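Local coordinates for protein acyl-CoA hydrolase (Bacillus cereus, PDB 1Y7U) that probably hydrolyses long-chain fatty acyl-CoA thioesters to free fatty acid and coenzyme A, using a hotdog-fold thioesterase domain, at residues H34-M46 with V70-Y84. Residues are numbered along the deposited sequence; the frame is centred on the assembly and turned at random.
Sequences HNTLFGGKILSEM and VDFLHPVRSSDCVSY. With COA (coenzyme A), chain J; SO4 (sulfate ion), chain E.
The hotdog fold wraps its sheet around a central helix, and here the residues leading into that helix meet the connection between strands 61-71 and 81-91 at a coenzyme A site. L37 N donates to V76 O at 3.0 Å. Next to it N35 ND2 lies across the start of the R77 chain, 3.3 Å from R77 CB. N35 OD1 takes two hydrogen bonds, from S78 OG and S78 N (3.2 Å), one tilted to each side of the amide plane. R77 NH1 gives weak bonds to H34 O and N35 O, while NE and NH2 hold a sulfate. The ligand's pantetheine arm runs through the seam: T36 OG1 bonds COA O5P at 3.1 Å, and I42 CD1 lies 3.6 Å from the thiol S1P. F72, its CG anti to the carbonyl carbon (chi1 -65°), directs its ring at the helix, with G39 CA in an off-centre CH-pi contact and L43 CG at the edge. Further along the helix, the bent chain of E45 lays CG over the Y84 ring face, 3.6 Å from the centroid; its carboxylate reaches K41 and, more firmly, K22. I42 and M46 also pack on strand 95-105, and V70 and D71 pair with a strand of the second subunit, continuing the sheet.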
loop_
_atom_site.group_PDB
_atom_site.type_symbol
_atom_site.label_atom_id
_atom_site.label_comp_id
_atom_site.label_asym_id
_atom_site.label_seq_id
_atom_site.Cartn_x
_atom_site.Cartn_y
_atom_site.Cartn_z
ATOM N N HIS A 34 -17.236 -8.299 9.244
ATOM C CA HIS A 34 -17.941 -8.033 10.492
ATOM C C HIS A 34 -17.465 -6.759 11.159
ATOM O O HIS A 34 -17.721 -6.541 12.344
ATOM C CB HIS A 34 -17.768 -9.180 11.475
ATOM C CG HIS A 34 -18.590 -10.377 11.139
ATOM N ND1 HIS A 34 -18.052 -11.518 10.585
ATOM C CD2 HIS A 34 -19.921 -10.596 11.239
ATOM C CE1 HIS A 34 -19.017 -12.390 10.359
ATOM N NE2 HIS A 34 -20.161 -11.855 10.747
ATOM N N ASN A 35 -16.785 -5.911 10.396
ATOM C CA ASN A 35 -16.258 -4.665 10.934
ATOM C C ASN A 35 -15.345 -4.924 12.126
ATOM O O ASN A 35 -15.572 -4.435 13.228
ATOM C CB ASN A 35 -17.387 -3.716 11.343
ATOM C CG ASN A 35 -16.869 -2.438 11.985
ATOM O OD1 ASN A 35 -15.985 -1.769 11.444
ATOM N ND2 ASN A 35 -17.420 -2.093 13.143
ATOM N N THR A 36 -14.323 -5.731 11.896
ATOM C CA THR A 36 -13.334 -6.026 12.913
ATOM C C THR A 36 -12.068 -6.311 12.119
ATOM O O THR A 36 -12.135 -6.803 10.990
ATOM C CB THR A 36 -13.715 -7.246 13.783
ATOM O OG1 THR A 36 -12.707 -7.449 14.784
ATOM C CG2 THR A 36 -13.827 -8.495 12.938
ATOM N N LEU A 37 -10.924 -5.969 12.694
ATOM C CA LEU A 37 -9.651 -6.175 12.028
ATOM C C LEU A 37 -9.388 -7.636 11.720
ATOM O O LEU A 37 -9.897 -8.528 12.403
ATOM C CB LEU A 37 -8.513 -5.673 12.907
ATOM C CG LEU A 37 -8.219 -4.184 13.064
ATOM C CD1 LEU A 37 -7.155 -4.033 14.141
ATOM C CD2 LEU A 37 -7.731 -3.590 11.741
ATOM N N PHE A 38 -8.601 -7.871 10.675
ATOM C CA PHE A 38 -8.205 -9.220 10.337
ATOM C C PHE A 38 -7.152 -9.506 11.406
ATOM O O PHE A 38 -6.413 -8.606 11.806
ATOM C CB PHE A 38 -7.547 -9.272 8.968
ATOM C CG PHE A 38 -8.501 -9.123 7.831
ATOM C CD1 PHE A 38 -8.622 -7.913 7.155
ATOM C CD2 PHE A 38 -9.267 -10.203 7.409
ATOM C CE1 PHE A 38 -9.489 -7.783 6.075
ATOM C CE2 PHE A 38 -10.136 -10.077 6.330
ATOM C CZ PHE A 38 -10.244 -8.864 5.662
ATOM N N GLY A 39 -7.087 -10.739 11.885
ATOM C CA GLY A 39 -6.101 -11.053 12.899
ATOM C C GLY A 39 -4.716 -10.724 12.385
ATOM O O GLY A 39 -3.863 -10.241 13.128
ATOM N N GLY A 40 -4.499 -10.976 11.102
ATOM C CA GLY A 40 -3.206 -10.706 10.505
ATOM C C GLY A 40 -2.722 -9.279 10.704
ATOM O O GLY A 40 -1.560 -9.050 11.039
ATOM N N LYS A 41 -3.608 -8.312 10.507
ATOM C CA LYS A 41 -3.206 -6.930 10.674
ATOM C C LYS A 41 -2.554 -6.728 12.033
ATOM O O LYS A 41 -1.471 -6.151 12.120
ATOM C CB LYS A 41 -4.404 -5.994 10.516
ATOM C CG LYS A 41 -4.045 -4.506 10.617
ATOM C CD LYS A 41 -2.971 -4.109 9.634
ATOM C CE LYS A 41 -2.694 -2.624 9.724
ATOM N NZ LYS A 41 -1.595 -2.224 8.809
ATOM N N ILE A 42 -3.201 -7.212 13.089
ATOM C CA ILE A 42 -2.649 -7.074 14.427
ATOM C C ILE A 42 -1.307 -7.807 14.564
ATOM O O ILE A 42 -0.342 -7.257 15.091
ATOM C CB ILE A 42 -3.645 -7.587 15.483
ATOM C CG1 ILE A 42 -4.903 -6.724 15.442
ATOM C CG2 ILE A 42 -3.040 -7.519 16.874
ATOM C CD1 ILE A 42 -5.931 -7.099 16.459
ATOM N N LEU A 43 -1.236 -9.040 14.081
ATOM C CA LEU A 43 0.003 -9.798 14.170
ATOM C C LEU A 43 1.128 -9.086 13.423
ATOM O O LEU A 43 2.229 -8.932 13.949
ATOM C CB LEU A 43 -0.198 -11.201 13.605
ATOM C CG LEU A 43 -1.235 -12.044 14.352
ATOM C CD1 LEU A 43 -1.533 -13.324 13.593
ATOM C CD2 LEU A 43 -0.722 -12.341 15.743
ATOM N N SER A 44 0.864 -8.637 12.199
ATOM C CA SER A 44 1.897 -7.948 11.440
ATOM C C SER A 44 2.422 -6.772 12.261
ATOM O O SER A 44 3.632 -6.546 12.367
ATOM C CB SER A 44 1.342 -7.435 10.116
ATOM O OG SER A 44 2.361 -6.810 9.354
ATOM N N GLU A 45 1.500 -6.034 12.862
ATOM C CA GLU A 45 1.871 -4.878 13.649
ATOM C C GLU A 45 2.606 -5.213 14.938
ATOM O O GLU A 45 3.519 -4.492 15.331
ATOM C CB GLU A 45 0.635 -4.050 13.966
ATOM C CG GLU A 45 0.866 -2.583 13.761
ATOM C CD GLU A 45 1.031 -2.234 12.303
ATOM O OE1 GLU A 45 0.002 -2.093 11.612
ATOM O OE2 GLU A 45 2.186 -2.113 11.845
HETATM N N MSE A 46 2.210 -6.289 15.613
HETATM C CA MSE A 46 2.875 -6.664 16.855
HETATM C C MSE A 46 4.341 -6.945 16.571
HETATM O O MSE A 46 5.232 -6.439 17.260
HETATM C CB MSE A 46 2.239 -7.908 17.458
HETATM C CG MSE A 46 0.803 -7.733 17.869
HETATM SE SE MSE A 46 0.130 -9.353 18.659
HETATM C CE MSE A 46 -0.337 -8.666 20.398
ATOM N N VAL A 70 -1.471 -16.281 20.222
ATOM C CA VAL A 70 -2.184 -15.034 20.442
ATOM C C VAL A 70 -3.691 -15.225 20.474
ATOM O O VAL A 70 -4.260 -15.822 19.560
ATOM C CB VAL A 70 -1.875 -14.002 19.326
ATOM C CG1 VAL A 70 -2.692 -12.767 19.543
ATOM C CG2 VAL A 70 -0.417 -13.646 19.308
ATOM N N ASP A 71 -4.331 -14.714 21.524
ATOM C CA ASP A 71 -5.782 -14.801 21.659
ATOM C C ASP A 71 -6.370 -13.426 21.419
ATOM O O ASP A 71 -5.957 -12.460 22.053
ATOM C CB ASP A 71 -6.198 -15.245 23.063
ATOM C CG ASP A 71 -6.015 -16.718 23.289
ATOM O OD1 ASP A 71 -6.623 -17.519 22.549
ATOM O OD2 ASP A 71 -5.264 -17.079 24.217
ATOM N N PHE A 72 -7.330 -13.327 20.514
ATOM C CA PHE A 72 -7.950 -12.041 20.259
ATOM C C PHE A 72 -9.139 -11.897 21.198
ATOM O O PHE A 72 -10.265 -12.276 20.886
ATOM C CB PHE A 72 -8.333 -11.921 18.777
ATOM C CG PHE A 72 -7.136 -11.924 17.855
ATOM C CD1 PHE A 72 -6.793 -13.069 17.130
ATOM C CD2 PHE A 72 -6.280 -10.813 17.799
ATOM C CE1 PHE A 72 -5.607 -13.111 16.369
ATOM C CE2 PHE A 72 -5.096 -10.847 17.042
ATOM C CZ PHE A 72 -4.757 -11.994 16.328
ATOM N N LEU A 73 -8.839 -11.348 22.371
ATOM C CA LEU A 73 -9.794 -11.138 23.452
ATOM C C LEU A 73 -11.043 -10.351 23.089
ATOM O O LEU A 73 -12.136 -10.715 23.502
ATOM C CB LEU A 73 -9.069 -10.489 24.633
ATOM C CG LEU A 73 -7.814 -11.301 25.009
ATOM C CD1 LEU A 73 -7.044 -10.610 26.119
ATOM C CD2 LEU A 73 -8.209 -12.721 25.423
ATOM N N HIS A 74 -10.895 -9.269 22.334
ATOM C CA HIS A 74 -12.046 -8.476 21.916
ATOM C C HIS A 74 -11.824 -8.036 20.497
ATOM O O HIS A 74 -10.703 -8.080 19.992
ATOM C CB HIS A 74 -12.226 -7.222 22.773
ATOM C CG HIS A 74 -12.453 -7.505 24.222
ATOM N ND1 HIS A 74 -11.428 -7.552 25.140
ATOM C CD2 HIS A 74 -13.585 -7.783 24.908
ATOM C CE1 HIS A 74 -11.917 -7.846 26.331
ATOM N NE2 HIS A 74 -13.224 -7.992 26.216
ATOM N N PRO A 75 -12.889 -7.610 19.821
ATOM C CA PRO A 75 -12.730 -7.163 18.442
ATOM C C PRO A 75 -12.268 -5.717 18.444
ATOM O O PRO A 75 -12.470 -5.001 19.419
ATOM C CB PRO A 75 -14.138 -7.305 17.885
ATOM C CG PRO A 75 -14.969 -6.903 19.052
ATOM C CD PRO A 75 -14.315 -7.675 20.182
ATOM N N VAL A 76 -11.630 -5.305 17.356
ATOM C CA VAL A 76 -11.178 -3.936 17.189
ATOM C C VAL A 76 -11.931 -3.472 15.954
ATOM O O VAL A 76 -11.678 -3.952 14.850
ATOM C CB VAL A 76 -9.690 -3.881 16.921
ATOM C CG1 VAL A 76 -9.248 -2.432 16.751
ATOM C CG2 VAL A 76 -8.950 -4.557 18.058
ATOM N N ARG A 77 -12.865 -2.551 16.143
ATOM C CA ARG A 77 -13.690 -2.065 15.042
ATOM C C ARG A 77 -13.256 -0.720 14.474
ATOM O O ARG A 77 -12.273 -0.140 14.921
ATOM C CB ARG A 77 -15.147 -2.005 15.507
ATOM C CG ARG A 77 -15.618 -3.339 16.047
ATOM C CD ARG A 77 -16.953 -3.256 16.767
ATOM N NE ARG A 77 -17.353 -4.548 17.330
ATOM C CZ ARG A 77 -17.571 -5.649 16.612
ATOM N NH1 ARG A 77 -17.434 -5.636 15.290
ATOM N NH2 ARG A 77 -17.923 -6.772 17.218
ATOM N N SER A 78 -13.993 -0.242 13.477
ATOM C CA SER A 78 -13.700 1.029 12.826
ATOM C C SER A 78 -13.892 2.194 13.792
ATOM O O SER A 78 -13.255 3.230 13.663
ATOM C CB SER A 78 -14.620 1.217 11.628
ATOM O OG SER A 78 -15.969 1.295 12.057
ATOM N N SER A 79 -14.790 2.021 14.750
ATOM C CA SER A 79 -15.067 3.052 15.744
ATOM C C SER A 79 -13.942 3.098 16.755
ATOM O O SER A 79 -13.918 3.952 17.640
ATOM C CB SER A 79 -16.379 2.744 16.465
ATOM O OG SER A 79 -16.441 1.377 16.846
ATOM N N ASP A 80 -13.010 2.160 16.624
ATOM C CA ASP A 80 -11.889 2.084 17.540
ATOM C C ASP A 80 -10.627 2.752 17.062
ATOM O O ASP A 80 -10.546 3.329 15.981
ATOM C CB ASP A 80 -11.550 0.637 17.878
ATOM C CG ASP A 80 -12.527 0.021 18.826
ATOM O OD1 ASP A 80 -12.917 0.704 19.801
ATOM O OD2 ASP A 80 -12.888 -1.155 18.601
ATOM N N CYS A 81 -9.618 2.611 17.900
ATOM C CA CYS A 81 -8.315 3.180 17.679
ATOM C C CYS A 81 -7.366 2.158 18.312
ATOM O O CYS A 81 -7.604 1.705 19.425
ATOM C CB CYS A 81 -8.299 4.515 18.409
ATOM S SG CYS A 81 -6.772 5.350 18.429
ATOM N N VAL A 82 -6.320 1.756 17.601
ATOM C CA VAL A 82 -5.380 0.783 18.158
ATOM C C VAL A 82 -4.022 1.369 18.465
ATOM O O VAL A 82 -3.516 2.207 17.734
ATOM C CB VAL A 82 -5.125 -0.402 17.215
ATOM C CG1 VAL A 82 -6.205 -1.415 17.354
ATOM C CG2 VAL A 82 -5.043 0.085 15.784
ATOM N N SER A 83 -3.434 0.908 19.557
ATOM C CA SER A 83 -2.112 1.338 19.968
ATOM C C SER A 83 -1.359 0.095 20.412
ATOM O O SER A 83 -1.934 -0.796 21.023
ATOM C CB SER A 83 -2.206 2.362 21.103
ATOM O OG SER A 83 -3.396 2.183 21.836
ATOM N N TYR A 84 -0.083 0.029 20.064
ATOM C CA TYR A 84 0.748 -1.099 20.420
ATOM C C TYR A 84 1.841 -0.600 21.337
ATOM O O TYR A 84 2.283 0.542 21.223
ATOM C CB TYR A 84 1.399 -1.706 19.174
ATOM C CG TYR A 84 0.427 -2.078 18.091
ATOM C CD1 TYR A 84 -0.135 -1.106 17.267
ATOM C CD2 TYR A 84 0.024 -3.395 17.919
ATOM C CE1 TYR A 84 -1.085 -1.433 16.307
ATOM C CE2 TYR A 84 -0.920 -3.737 16.958
ATOM C CZ TYR A 84 -1.473 -2.748 16.160
ATOM O OH TYR A 84 -2.434 -3.076 15.240
HETATM N N1A COA J . -9.642 -19.417 20.654
HETATM C C2A COA J . -10.240 -20.353 19.950
HETATM N N3A COA J . -11.548 -20.426 20.038
HETATM C C4A COA J . -12.228 -19.640 20.798
HETATM C C5A COA J . -11.637 -18.708 21.467
HETATM C C6A COA J . -10.336 -18.596 21.401
HETATM N N6A COA J . -9.695 -17.687 22.051
HETATM N N7A COA J . -12.515 -18.054 22.096
HETATM C C8A COA J . -13.652 -18.564 21.782
HETATM N N9A COA J . -13.508 -19.576 20.976
HETATM C C1B COA J . -14.503 -20.511 20.443
HETATM C C2B COA J . -15.172 -21.311 21.459
HETATM O O2B COA J . -14.456 -22.460 21.569
HETATM C C3B COA J . -16.395 -21.706 20.781
HETATM O O3B COA J . -16.060 -22.741 19.947
HETATM P P3B COA J . -17.021 -23.871 19.596
HETATM O O7A COA J . -16.645 -24.558 18.475
HETATM O O8A COA J . -18.309 -23.393 19.471
HETATM O O9A COA J . -16.955 -24.892 20.519
HETATM C C4B COA J . -16.761 -20.448 20.120
HETATM O O4B COA J . -15.565 -19.885 19.850
HETATM C C5B COA J . -17.157 -19.474 21.168
HETATM O O5B COA J . -18.431 -19.552 21.634
HETATM P P1A COA J . -18.792 -18.382 22.443
HETATM O O1A COA J . -18.292 -18.574 23.738
HETATM O O2A COA J . -20.184 -18.236 22.298
HETATM O O3A COA J . -18.031 -17.217 21.839
HETATM P P2A COA J . -17.598 -15.998 22.664
HETATM O O4A COA J . -16.859 -16.230 23.872
HETATM O O5A COA J . -18.411 -14.832 22.574
HETATM O O6A COA J . -16.340 -15.672 21.923
HETATM C CBP COA J . -15.377 -14.712 19.925
HETATM C CCP COA J . -16.457 -15.522 20.570
HETATM C CDP COA J . -14.240 -15.566 19.544
HETATM C CEP COA J . -16.070 -14.296 18.715
HETATM C CAP COA J . -14.859 -13.478 20.618
HETATM O OAP COA J . -13.769 -13.850 21.349
HETATM C C9P COA J . -14.374 -12.423 19.713
HETATM O O9P COA J . -15.213 -11.692 18.931
HETATM N N8P COA J . -13.121 -12.244 19.675
HETATM C C7P COA J . -12.562 -11.320 18.795
HETATM C C6P COA J . -12.125 -11.855 17.470
HETATM C C5P COA J . -11.911 -10.755 16.529
HETATM O O5P COA J . -12.794 -10.296 15.943
HETATM N N4P COA J . -10.758 -10.279 16.413
HETATM C C3P COA J . -9.997 -10.261 15.245
HETATM C C2P COA J . -8.893 -9.302 15.520
HETATM S S1P COA J . -9.374 -8.042 16.648
HETATM S S SO4 E . -18.236 -5.760 21.196
HETATM O O1 SO4 E . -17.765 -4.596 20.372
HETATM O O2 SO4 E . -19.255 -5.286 22.187
HETATM O O3 SO4 E . -18.813 -6.786 20.263
HETATM O O4 SO4 E . -17.118 -6.386 21.981
#